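Local coordinates for protein luciferase-like monooxygenase (Streptomyces bottropensis, PDB 7BIP) that probably acts as a luciferase-like monooxygenase in the biosynthesis of the aromatic polyketide rishirilide, at residues L31-F37 against M339-A343; D56-A62 against K91-L95; R138-A142 against P168-I172; V305-D310 against L346-Y350. All coordinates share one frame; numbering follows the deposited sequence.

Contact 1. Residues L31-F37 against M339-A343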
loop_
_atom_site.group_PDB
_atom_site.type_symbol
_atom_site.label_atom_id
_atom_site.label_comp_id
_atom_site.label_asym_id
_atom_site.label_seq_id
_atom_site.Cartn_x
_atom_site.Cartn_y
_atom_site.Cartn_z
ATOM N N LEU A 31 -2.620 -1.689 -20.049
ATOM C CA LEU A 31 -2.124 -1.717 -21.419
ATOM C C LEU A 31 -0.720 -2.311 -21.489
ATOM O O LEU A 31 -0.398 -3.044 -22.430
ATOM C CB LEU A 31 -2.165 -0.307 -22.007
ATOM C CG LEU A 31 -1.946 -0.211 -23.515
ATOM C CD1 LEU A 31 -3.122 -0.833 -24.272
ATOM C CD2 LEU A 31 -1.765 1.249 -23.924
ATOM N N ALA A 32 0.135 -2.014 -20.503
ATOM C CA ALA A 32 1.442 -2.668 -20.443
ATOM C C ALA A 32 1.288 -4.188 -20.406
ATOM O O ALA A 32 1.993 -4.923 -21.113
ATOM C CB ALA A 32 2.212 -2.174 -19.214
ATOM N N ASP A 33 0.375 -4.669 -19.564
ATOM C CA ASP A 33 0.065 -6.097 -19.485
ATOM C C ASP A 33 -0.373 -6.646 -20.842
ATOM O O ASP A 33 0.164 -7.646 -21.329
ATOM C CB ASP A 33 -1.028 -6.296 -18.432
ATOM C CG ASP A 33 -1.006 -7.672 -17.789
ATOM O OD1 ASP A 33 0.092 -8.211 -17.566
ATOM O OD2 ASP A 33 -2.102 -8.187 -17.481
ATOM N N GLU A 34 -1.340 -5.984 -21.475
ATOM C CA GLU A 34 -1.929 -6.497 -22.709
ATOM C C GLU A 34 -0.922 -6.501 -23.850
ATOM O O GLU A 34 -0.890 -7.441 -24.651
ATOM C CB GLU A 34 -3.144 -5.656 -23.092
ATOM C CG GLU A 34 -4.276 -5.681 -22.070
ATOM C CD GLU A 34 -5.270 -4.539 -22.265
ATOM O OE1 GLU A 34 -5.165 -3.817 -23.284
ATOM O OE2 GLU A 34 -6.159 -4.372 -21.401
ATOM N N LEU A 35 -0.086 -5.461 -23.932
ATOM C CA LEU A 35 0.807 -5.291 -25.074
ATOM C C LEU A 35 2.112 -6.062 -24.938
ATOM O O LEU A 35 2.875 -6.108 -25.907
ATOM C CB LEU A 35 1.120 -3.803 -25.294
ATOM C CG LEU A 35 -0.048 -2.908 -25.724
ATOM C CD1 LEU A 35 0.402 -1.456 -25.830
ATOM C CD2 LEU A 35 -0.621 -3.392 -27.055
ATOM N N GLY A 36 2.392 -6.658 -23.782
ATOM C CA GLY A 36 3.574 -7.486 -23.637
ATOM C C GLY A 36 4.800 -6.788 -23.097
ATOM O O GLY A 36 5.913 -7.292 -23.284
ATOM N N PHE A 37 4.636 -5.642 -22.444
ATOM C CA PHE A 37 5.754 -4.981 -21.791
ATOM C C PHE A 37 6.240 -5.795 -20.593
ATOM O O PHE A 37 5.531 -6.654 -20.054
ATOM C CB PHE A 37 5.352 -3.569 -21.359
ATOM C CG PHE A 37 5.271 -2.595 -22.507
ATOM C CD1 PHE A 37 6.391 -1.876 -22.893
ATOM C CD2 PHE A 37 4.085 -2.422 -23.218
ATOM C CE1 PHE A 37 6.341 -0.984 -23.954
ATOM C CE2 PHE A 37 4.027 -1.515 -24.292
ATOM C CZ PHE A 37 5.163 -0.803 -24.653
ATOM N N MET A 339 2.773 3.881 -26.050
ATOM C CA MET A 339 2.932 2.472 -25.721
ATOM C C MET A 339 2.531 1.585 -26.891
ATOM O O MET A 339 3.211 0.593 -27.178
ATOM C CB MET A 339 2.127 2.133 -24.469
ATOM C CG MET A 339 2.709 2.761 -23.213
ATOM S SD MET A 339 1.607 2.506 -21.820
ATOM C CE MET A 339 1.660 0.728 -21.654
ATOM N N ARG A 340 1.439 1.930 -27.584
ATOM C CA ARG A 340 0.995 1.114 -28.713
ATOM C C ARG A 340 2.007 1.138 -29.853
ATOM O O ARG A 340 2.274 0.099 -30.470
ATOM C CB ARG A 340 -0.377 1.585 -29.196
ATOM C CG ARG A 340 -1.489 1.263 -28.210
ATOM C CD ARG A 340 -2.875 1.317 -28.835
ATOM N NE ARG A 340 -3.888 0.869 -27.879
ATOM C CZ ARG A 340 -4.656 1.687 -27.168
ATOM N NH1 ARG A 340 -4.539 3.002 -27.313
ATOM N NH2 ARG A 340 -5.546 1.191 -26.317
ATOM N N LEU A 341 2.596 2.304 -30.143
ATOM C CA LEU A 341 3.588 2.368 -31.212
ATOM C C LEU A 341 4.847 1.600 -30.833
ATOM O O LEU A 341 5.438 0.910 -31.671
ATOM C CB LEU A 341 3.922 3.828 -31.535
ATOM C CG LEU A 341 2.859 4.612 -32.308
ATOM C CD1 LEU A 341 3.242 6.102 -32.377
ATOM C CD2 LEU A 341 2.643 4.043 -33.709
ATOM N N PHE A 342 5.269 1.703 -29.571
ATOM C CA PHE A 342 6.436 0.956 -29.132
ATOM C C PHE A 342 6.183 -0.538 -29.232
ATOM O O PHE A 342 7.046 -1.292 -29.685
ATOM C CB PHE A 342 6.807 1.342 -27.697
ATOM C CG PHE A 342 8.214 0.982 -27.319
ATOM C CD1 PHE A 342 9.216 1.942 -27.328
ATOM C CD2 PHE A 342 8.546 -0.320 -26.965
ATOM C CE1 PHE A 342 10.518 1.609 -26.990
ATOM C CE2 PHE A 342 9.852 -0.646 -26.622
ATOM C CZ PHE A 342 10.831 0.316 -26.644
ATOM N N ALA A 343 4.995 -0.979 -28.822
ATOM C CA ALA A 343 4.690 -2.405 -28.840
ATOM C C ALA A 343 4.645 -2.951 -30.262
ATOM O O ALA A 343 5.117 -4.065 -30.522
ATOM C CB ALA A 343 3.366 -2.658 -28.121
#
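M339 opens the contact by sending its thioether chain past L31 toward the backbone of helix 18-35. The two side chains slide by each other in opposite directions. The M339 chain runs straight through chi2 and then bends at chi3 (65°), which turns CE onto the backbone of helix 18-35. There CE lies 3.3 Å from A32 N and 3.8 Å from A32 CB. The carbonyl oxygen of M339 faces the edge of the F37 ring near its plane, with F37 CZ 3.5 Å from M339 O. The same oxygen accepts the helical bond from A343 N.

R340 is more exposed. Its chain is extended from CG to NE and crosses L31 at about a right angle, and L31 CD2 lies over one face of the guanidinium. L31 CD1 sits 3.8 Å from R340 NH2. F342 meets F37 as an oblique pair, with the ring planes at 36° and the centroids 6.0 Å apart. A343 closes the contact. Its small CB fits against L35 CB at 3.8 Å and also reaches F37 CE2.

No hydrogen bond links the segments; the packing is largely apolar. The Schellman motif at G36, with its positive phi, ends helix 18-35 and leads the chain to F37, whose ring points back at helix 332-345. The two helices run nearly parallel, their short axes 19° apart, as neighbours in the outer layer of a TIM-type barrel. Beneath them lie strands 2-6 and 320-324: A32 and M339 both touch I5, and F37 and F342 both touch L323.

Contact 2. Residues D56-A62 against K91-L95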
loop_
_atom_site.group_PDB
_atom_site.type_symbol
_atom_site.label_atom_id
_atom_site.label_comp_id
_atom_site.label_asym_id
_atom_site.label_seq_id
_atom_site.Cartn_x
_atom_site.Cartn_y
_atom_site.Cartn_z
ATOM N N ASP A 56 3.709 6.696 -1.810
ATOM C CA ASP A 56 3.822 5.285 -1.431
ATOM C C ASP A 56 3.654 4.426 -2.681
ATOM O O ASP A 56 2.534 4.066 -3.059
ATOM C CB ASP A 56 2.779 4.912 -0.376
ATOM C CG ASP A 56 3.077 3.603 0.303
ATOM O OD1 ASP A 56 3.953 3.573 1.190
ATOM O OD2 ASP A 56 2.426 2.605 -0.040
ATOM N N PRO A 57 4.761 4.086 -3.351
ATOM C CA PRO A 57 4.653 3.298 -4.590
ATOM C C PRO A 57 3.999 1.947 -4.384
ATOM O O PRO A 57 3.325 1.456 -5.297
ATOM C CB PRO A 57 6.117 3.148 -5.039
ATOM C CG PRO A 57 6.917 3.375 -3.783
ATOM C CD PRO A 57 6.157 4.431 -3.047
ATOM N N VAL A 58 4.178 1.333 -3.212
ATOM C CA VAL A 58 3.581 0.022 -2.972
ATOM C C VAL A 58 2.061 0.088 -3.098
ATOM O O VAL A 58 1.431 -0.863 -3.567
ATOM C CB VAL A 58 4.020 -0.511 -1.594
ATOM C CG1 VAL A 58 3.196 -1.738 -1.175
ATOM C CG2 VAL A 58 5.496 -0.831 -1.622
ATOM N N THR A 59 1.443 1.204 -2.666
ATOM C CA THR A 59 -0.016 1.313 -2.732
ATOM C C THR A 59 -0.496 1.308 -4.177
ATOM O O THR A 59 -1.451 0.595 -4.520
ATOM C CB THR A 59 -0.492 2.586 -2.014
ATOM O OG1 THR A 59 -0.149 2.502 -0.624
ATOM C CG2 THR A 59 -2.013 2.755 -2.129
ATOM N N PHE A 60 0.183 2.061 -5.052
ATOM C CA PHE A 60 -0.168 1.997 -6.466
ATOM C C PHE A 60 0.136 0.622 -7.054
ATOM O O PHE A 60 -0.667 0.066 -7.816
ATOM C CB PHE A 60 0.572 3.068 -7.269
ATOM C CG PHE A 60 0.360 2.919 -8.745
ATOM C CD1 PHE A 60 -0.817 3.371 -9.318
ATOM C CD2 PHE A 60 1.295 2.272 -9.542
ATOM C CE1 PHE A 60 -1.065 3.211 -10.678
ATOM C CE2 PHE A 60 1.064 2.107 -10.912
ATOM C CZ PHE A 60 -0.123 2.582 -11.478
ATOM N N LEU A 61 1.320 0.080 -6.763
ATOM C CA LEU A 61 1.703 -1.174 -7.411
ATOM C C LEU A 61 0.826 -2.351 -6.967
ATOM O O LEU A 61 0.662 -3.305 -7.727
ATOM C CB LEU A 61 3.180 -1.471 -7.155
ATOM C CG LEU A 61 4.151 -0.489 -7.819
ATOM C CD1 LEU A 61 5.555 -0.719 -7.281
ATOM C CD2 LEU A 61 4.102 -0.584 -9.356
ATOM N N ALA A 62 0.249 -2.314 -5.758
ATOM C CA ALA A 62 -0.686 -3.376 -5.385
ATOM C C ALA A 62 -1.958 -3.311 -6.227
ATOM O O ALA A 62 -2.472 -4.348 -6.675
ATOM C CB ALA A 62 -1.011 -3.288 -3.893
ATOM N N LYS A 91 5.174 -4.644 4.032
ATOM C CA LYS A 91 4.282 -4.281 2.926
ATOM C C LYS A 91 4.790 -4.839 1.608
ATOM O O LYS A 91 3.987 -5.248 0.759
ATOM C CB LYS A 91 4.088 -2.759 2.836
ATOM C CG LYS A 91 5.292 -1.960 2.348
ATOM C CD LYS A 91 4.925 -0.476 2.176
ATOM C CE LYS A 91 4.662 0.191 3.508
ATOM N NZ LYS A 91 4.655 1.681 3.355
ATOM N N LEU A 92 6.108 -4.917 1.430
ATOM C CA LEU A 92 6.629 -5.476 0.185
ATOM C C LEU A 92 6.394 -6.982 0.116
ATOM O O LEU A 92 6.148 -7.524 -0.967
ATOM C CB LEU A 92 8.114 -5.162 0.043
ATOM C CG LEU A 92 8.450 -3.697 -0.265
ATOM C CD1 LEU A 92 9.934 -3.490 -0.033
ATOM C CD2 LEU A 92 8.036 -3.295 -1.696
ATOM N N ALA A 93 6.464 -7.676 1.259
ATOM C CA ALA A 93 6.129 -9.097 1.266
ATOM C C ALA A 93 4.652 -9.325 0.932
ATOM O O ALA A 93 4.313 -10.259 0.187
ATOM C CB ALA A 93 6.503 -9.731 2.616
ATOM N N MET A 94 3.755 -8.469 1.444
ATOM C CA MET A 94 2.354 -8.573 1.039
ATOM C C MET A 94 2.211 -8.406 -0.469
ATOM O O MET A 94 1.505 -9.174 -1.136
ATOM C CB MET A 94 1.506 -7.526 1.762
ATOM C CG MET A 94 1.358 -7.721 3.272
ATOM S SD MET A 94 0.369 -6.355 3.940
ATOM C CE MET A 94 -1.289 -6.757 3.375
ATOM N N LEU A 95 2.880 -7.400 -1.021
ATOM C CA LEU A 95 2.770 -7.135 -2.453
ATOM C C LEU A 95 3.331 -8.288 -3.279
ATOM O O LEU A 95 2.756 -8.647 -4.313
ATOM C CB LEU A 95 3.490 -5.824 -2.781
ATOM C CG LEU A 95 3.600 -5.486 -4.265
ATOM C CD1 LEU A 95 2.200 -5.459 -4.895
ATOM C CD2 LEU A 95 4.291 -4.131 -4.399
#
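K91 NZ gives a hydrogen bond to D56 OD1 at 3.0 Å, part of a salt bridge between buried residues. The ammonium uses the syn lone pair of OD1, on the side of the other oxygen. The K91 chain reaches it by a bend at chi3 (69°). The second oxygen, OD2, serves D56's own helix. T59 OG1 donates to D56 OD2 at 2.6 Å, meeting it on the anti side, 31° out of the carboxylate plane. T59 N adds a weak bond to the same oxygen. D56 is thus the N-cap of helix 57-67, and its two oxygens divide the work: one caps, the other holds the lysine. The two firm bonds, with the weak one from T59 N, should limit the rotation of the carboxylate.

The aliphatic part of K91 crosses V58 obliquely, with K91 CD 3.9 Å from V58 CG2. That same methyl meets L92 CD2 at 3.5 Å, so V58 CG2 touches both. One turn on, L95 takes over. Its two methyls part: CD1 rests on A62, 3.6 Å from A62 CA, while CD2 touches L61 CB at 4.0 Å.

The helix axes are 11° apart, nearly parallel, as expected for successive outer helices of a TIM-type barrel. L61 packs inward on T42 of strand 39-42, and L92 and L95 pack on strand 103-107. The salt-bridge end faces the dimer interface. There K91 NZ of the second subunit comes close to this K91 NZ. K91 also packs on D56 of the second subunit, so the aspartates probably offset these like charges.

Contact 3. Residues R138-A142 against P168-I172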
loop_
_atom_site.group_PDB
_atom_site.type_symbol
_atom_site.label_atom_id
_atom_site.label_comp_id
_atom_site.label_asym_id
_atom_site.label_seq_id
_atom_site.Cartn_x
_atom_site.Cartn_y
_atom_site.Cartn_z
ATOM N N ARG A 138 16.356 -6.941 3.765
ATOM C CA ARG A 138 16.821 -8.211 3.218
ATOM C C ARG A 138 16.840 -9.296 4.286
ATOM O O ARG A 138 16.404 -10.429 4.032
ATOM C CB ARG A 138 18.212 -8.057 2.598
ATOM C CG ARG A 138 18.711 -9.336 1.922
ATOM C CD ARG A 138 20.241 -9.325 1.679
ATOM N NE ARG A 138 21.008 -9.486 2.915
ATOM C CZ ARG A 138 21.129 -10.632 3.585
ATOM N NH1 ARG A 138 20.554 -11.740 3.132
ATOM N NH2 ARG A 138 21.829 -10.675 4.710
ATOM N N ARG A 139 17.323 -8.965 5.489
ATOM C CA ARG A 139 17.375 -9.952 6.561
ATOM C C ARG A 139 15.984 -10.366 7.007
ATOM O O ARG A 139 15.751 -11.549 7.278
ATOM C CB ARG A 139 18.165 -9.409 7.751
ATOM C CG ARG A 139 19.623 -9.438 7.496
ATOM C CD ARG A 139 20.427 -9.406 8.768
ATOM N NE ARG A 139 21.748 -8.945 8.410
ATOM C CZ ARG A 139 22.713 -8.660 9.267
ATOM N NH1 ARG A 139 22.518 -8.806 10.578
ATOM N NH2 ARG A 139 23.875 -8.230 8.790
ATOM N N LEU A 140 15.060 -9.398 7.137
ATOM C CA LEU A 140 13.689 -9.736 7.514
ATOM C C LEU A 140 13.046 -10.674 6.502
ATOM O O LEU A 140 12.222 -11.518 6.875
ATOM C CB LEU A 140 12.859 -8.460 7.677
ATOM C CG LEU A 140 13.208 -7.683 8.962
ATOM C CD1 LEU A 140 12.715 -6.244 8.876
ATOM C CD2 LEU A 140 12.626 -8.387 10.188
ATOM N N TRP A 141 13.414 -10.558 5.222
ATOM C CA TRP A 141 12.880 -11.468 4.215
ATOM C C TRP A 141 13.576 -12.824 4.236
ATOM O O TRP A 141 12.924 -13.861 4.062
ATOM C CB TRP A 141 13.053 -10.877 2.821
ATOM C CG TRP A 141 12.188 -9.721 2.449
ATOM C CD1 TRP A 141 10.980 -9.364 2.980
ATOM C CD2 TRP A 141 12.471 -8.788 1.408
ATOM N NE1 TRP A 141 10.502 -8.241 2.333
ATOM C CE2 TRP A 141 11.398 -7.875 1.360
ATOM C CE3 TRP A 141 13.539 -8.626 0.521
ATOM C CZ2 TRP A 141 11.353 -6.824 0.448
ATOM C CZ3 TRP A 141 13.494 -7.579 -0.394
ATOM C CH2 TRP A 141 12.415 -6.690 -0.417
ATOM N N ALA A 142 14.901 -12.832 4.402
ATOM C CA ALA A 142 15.692 -14.030 4.167
ATOM C C ALA A 142 15.816 -14.924 5.388
ATOM O O ALA A 142 16.106 -16.119 5.230
ATOM C CB ALA A 142 17.105 -13.650 3.706
ATOM N N PRO A 168 15.137 -16.268 -2.614
ATOM C CA PRO A 168 14.911 -16.030 -1.183
ATOM C C PRO A 168 13.981 -14.861 -0.874
ATOM O O PRO A 168 13.479 -14.757 0.237
ATOM C CB PRO A 168 16.324 -15.739 -0.653
ATOM C CG PRO A 168 17.056 -15.177 -1.834
ATOM C CD PRO A 168 16.499 -15.885 -3.039
ATOM N N HIS A 169 13.749 -14.012 -1.873
ATOM C CA HIS A 169 12.987 -12.777 -1.738
ATOM C C HIS A 169 12.977 -12.097 -3.101
ATOM O O HIS A 169 13.676 -12.553 -4.017
ATOM C CB HIS A 169 13.590 -11.875 -0.649
ATOM C CG HIS A 169 15.063 -11.643 -0.784
ATOM N ND1 HIS A 169 15.603 -10.857 -1.777
ATOM C CD2 HIS A 169 16.107 -12.074 -0.035
ATOM C CE1 HIS A 169 16.920 -10.832 -1.650
ATOM N NE2 HIS A 169 17.249 -11.555 -0.594
ATOM N N PRO A 170 12.177 -11.049 -3.299
ATOM C CA PRO A 170 12.250 -10.305 -4.560
ATOM C C PRO A 170 13.662 -9.804 -4.838
ATOM O O PRO A 170 14.449 -9.540 -3.923
ATOM C CB PRO A 170 11.284 -9.142 -4.333
ATOM C CG PRO A 170 10.312 -9.660 -3.346
ATOM C CD PRO A 170 11.134 -10.501 -2.410
ATOM N N ARG A 171 13.978 -9.688 -6.128
ATOM C CA ARG A 171 15.232 -9.074 -6.552
ATOM C C ARG A 171 15.396 -7.718 -5.880
ATOM O O ARG A 171 14.444 -6.944 -5.786
ATOM C CB ARG A 171 15.245 -8.902 -8.073
ATOM C CG ARG A 171 16.617 -8.526 -8.650
ATOM C CD ARG A 171 16.521 -8.205 -10.142
ATOM N NE ARG A 171 15.963 -9.314 -10.908
ATOM C CZ ARG A 171 16.680 -10.317 -11.401
ATOM N NH1 ARG A 171 17.992 -10.351 -11.203
ATOM N NH2 ARG A 171 16.084 -11.286 -12.089
ATOM N N ILE A 172 16.611 -7.434 -5.409
ATOM C CA ILE A 172 16.938 -6.148 -4.798
ATOM C C ILE A 172 17.814 -5.370 -5.772
ATOM O O ILE A 172 18.845 -5.877 -6.225
ATOM C CB ILE A 172 17.655 -6.330 -3.445
ATOM C CG1 ILE A 172 16.716 -6.942 -2.399
ATOM C CG2 ILE A 172 18.195 -4.988 -2.921
ATOM C CD1 ILE A 172 17.435 -7.291 -1.083
HETATM O O HOH W 1 19.639 -12.397 0.372
#
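W141 and H169 pack against each other. Their side chains cross at about a right angle, and H169 CB comes 3.5 Å from W141 CE3. The ring planes are 35° apart, so the pair is oblique. P170 makes a CH-pi contact: its CD lies 4.2 Å from the centroid of the W141 six-membered ring, 10° off the ring normal. I172 approaches the same ring at its edge, with CG1 3.8 Å from W141 CZ3. I172 CD1 also touches R138 CB.

Polar bonds gather on the H169 ring. Within its own segment, H169 ND1 donates to P170 O at 2.8 Å, a nearly straight bond (169°) that stays in the imidazole plane but meets the oxygen from above its carbonyl plane. H169 NE2 is 2.7 Å from a water, and that water accepts a hydrogen bond from R138 NH1. R138 NH2 forms a salt bridge with E135, and W141 NE1 bonds to A89 O.

Helix 126-142 is thereby joined to the loop leading into strand 171-175, and to I172 on the strand, by packing and one water bridge. Both ring nitrogens of H169 have partners, which should hold the imidazole's rotation.

Contact 4. Residues V305-D310 against L346-Y350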
loop_
_atom_site.group_PDB
_atom_site.type_symbol
_atom_site.label_atom_id
_atom_site.label_comp_id
_atom_site.label_asym_id
_atom_site.label_seq_id
_atom_site.Cartn_x
_atom_site.Cartn_y
_atom_site.Cartn_z
ATOM N N VAL A 305 13.531 6.246 -32.497
ATOM C CA VAL A 305 13.778 5.626 -31.205
ATOM C C VAL A 305 14.435 4.261 -31.394
ATOM O O VAL A 305 15.228 3.834 -30.557
ATOM C CB VAL A 305 12.462 5.563 -30.411
ATOM C CG1 VAL A 305 12.604 4.687 -29.160
ATOM C CG2 VAL A 305 12.033 6.985 -30.019
ATOM N N ARG A 306 14.158 3.578 -32.513
ATOM C CA ARG A 306 14.855 2.326 -32.802
ATOM C C ARG A 306 16.354 2.566 -32.935
ATOM O O ARG A 306 17.169 1.838 -32.356
ATOM C CB ARG A 306 14.301 1.695 -34.085
ATOM C CG ARG A 306 15.181 0.593 -34.673
ATOM C CD ARG A 306 15.036 -0.712 -33.906
ATOM N NE ARG A 306 16.061 -1.682 -34.287
ATOM C CZ ARG A 306 15.946 -2.539 -35.297
ATOM N NH1 ARG A 306 14.844 -2.559 -36.036
ATOM N NH2 ARG A 306 16.936 -3.380 -35.566
ATOM N N ALA A 307 16.735 3.594 -33.700
ATOM C CA ALA A 307 18.152 3.901 -33.855
ATOM C C ALA A 307 18.766 4.304 -32.523
ATOM O O ALA A 307 19.915 3.954 -32.229
ATOM C CB ALA A 307 18.344 5.009 -34.894
ATOM N N ALA A 308 18.007 5.033 -31.701
ATOM C CA ALA A 308 18.511 5.451 -30.398
ATOM C C ALA A 308 18.743 4.253 -29.487
ATOM O O ALA A 308 19.775 4.177 -28.811
ATOM C CB ALA A 308 17.534 6.435 -29.751
ATOM N N ILE A 309 17.794 3.310 -29.449
ATOM C CA ILE A 309 17.958 2.134 -28.595
ATOM C C ILE A 309 19.161 1.307 -29.041
ATOM O O ILE A 309 19.941 0.824 -28.209
ATOM C CB ILE A 309 16.666 1.293 -28.579
ATOM C CG1 ILE A 309 15.567 2.027 -27.798
ATOM C CG2 ILE A 309 16.928 -0.083 -27.963
ATOM C CD1 ILE A 309 14.186 1.440 -28.032
ATOM N N ASP A 310 19.327 1.119 -30.358
ATOM C CA ASP A 310 20.483 0.370 -30.848
ATOM C C ASP A 310 21.796 1.028 -30.429
ATOM O O ASP A 310 22.772 0.333 -30.120
ATOM C CB ASP A 310 20.411 0.216 -32.368
ATOM C CG ASP A 310 19.259 -0.680 -32.809
ATOM O OD1 ASP A 310 18.652 -1.351 -31.947
ATOM O OD2 ASP A 310 18.959 -0.717 -34.018
ATOM N N LEU A 346 8.643 -1.828 -32.063
ATOM C CA LEU A 346 9.941 -1.987 -31.420
ATOM C C LEU A 346 10.033 -3.251 -30.581
ATOM O O LEU A 346 11.018 -3.993 -30.691
ATOM C CB LEU A 346 10.238 -0.756 -30.551
ATOM C CG LEU A 346 10.448 0.488 -31.425
ATOM C CD1 LEU A 346 10.466 1.757 -30.616
ATOM C CD2 LEU A 346 11.739 0.327 -32.185
ATOM N N LEU A 347 9.033 -3.510 -29.743
ATOM C CA LEU A 347 9.044 -4.706 -28.907
ATOM C C LEU A 347 9.360 -5.997 -29.661
ATOM O O LEU A 347 10.154 -6.795 -29.138
ATOM C CB LEU A 347 7.699 -4.838 -28.182
ATOM C CG LEU A 347 7.585 -4.252 -26.778
ATOM C CD1 LEU A 347 6.267 -4.719 -26.150
ATOM C CD2 LEU A 347 8.778 -4.653 -25.915
ATOM N N PRO A 348 8.792 -6.278 -30.842
ATOM C CA PRO A 348 9.100 -7.564 -31.495
ATOM C C PRO A 348 10.569 -7.752 -31.830
ATOM O O PRO A 348 11.054 -8.891 -31.806
ATOM C CB PRO A 348 8.241 -7.526 -32.767
ATOM C CG PRO A 348 7.111 -6.636 -32.421
ATOM C CD PRO A 348 7.730 -5.561 -31.569
ATOM N N HIS A 349 11.295 -6.678 -32.142
ATOM C CA HIS A 349 12.674 -6.810 -32.590
ATOM C C HIS A 349 13.665 -7.026 -31.450
ATOM O O HIS A 349 14.806 -7.419 -31.714
ATOM C CB HIS A 349 13.075 -5.582 -33.413
ATOM C CG HIS A 349 12.093 -5.232 -34.492
ATOM N ND1 HIS A 349 10.774 -4.921 -34.233
ATOM C CD2 HIS A 349 12.237 -5.161 -35.837
ATOM C CE1 HIS A 349 10.151 -4.667 -35.370
ATOM N NE2 HIS A 349 11.016 -4.804 -36.358
ATOM N N TYR A 350 13.272 -6.793 -30.201
ATOM C CA TYR A 350 14.140 -7.065 -29.063
ATOM C C TYR A 350 13.702 -8.286 -28.262
ATOM O O TYR A 350 14.400 -8.675 -27.320
ATOM C CB TYR A 350 14.225 -5.829 -28.152
ATOM C CG TYR A 350 14.783 -4.608 -28.869
ATOM C CD1 TYR A 350 16.155 -4.431 -29.026
ATOM C CD2 TYR A 350 13.937 -3.653 -29.408
ATOM C CE1 TYR A 350 16.665 -3.325 -29.698
ATOM C CE2 TYR A 350 14.434 -2.543 -30.079
ATOM C CZ TYR A 350 15.797 -2.384 -30.220
ATOM O OH TYR A 350 16.283 -1.276 -30.886
#
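Y350 OH donates a hydrogen bond to D310 OD1 at 2.6 Å. The oxygen is met from above the carboxylate plane, 41° out of it, and the carboxylate and ring planes are 61° apart. I309 CG2 lies beside the phenol, 3.4 Å from Y350 CZ. R306 CD adds a contact of 3.3 Å to Y350 OH.

R306 also reaches H349, whose CB lies over one face of the guanidinium. H349 CD2 is 3.7 Å from R306 NH1. Nearer the backbone, L346 CD2 packs on R306 CB at 3.5 Å, and L346 CD1 meets V305 CG1.

The contact ties the short, weakly bonded helix 347-350, at the C-terminal end of the modelled chain, to helix 302-316 on the outside of the TIM-type barrel. L346 is where the chain leaves the preceding helix 332-345.

Within helix 302-316, R306 bends at chi2 (77°) and positions D310. Its NE is 3.1 Å from D310 OD2 in a salt bridge one helical turn along; the hydrogen bond is weak. D310 thus has one oxygen for the tyrosine and the other for the arginine. Further out, F3 of strand 2-6 meets the Y350 ring edge to face and also touches I309.

Contacts 1 and 4 are neighbours, with centres 14 Å apart. F342 O of contact 1 probably accepts from L347 N of contact 4 at 3.0 Å, and F342 CZ packs on I309 CD1. F3 is shared, touching F342, I309 and Y350. Contacts 2 and 3 form a second pair, centres 15 Å apart, joined at L92 CD1 and W141 CZ2 (3.7 Å). K41, a calcium-binding residue, has its side chain about 6 Å from that of L61 in contact 2 and about 10 Å from that of A32 in contact 1. The A142 side chain of contact 3 is about 7 Å from that of E144, also calcium-binding, and about 8 Å from a bound calcium ion.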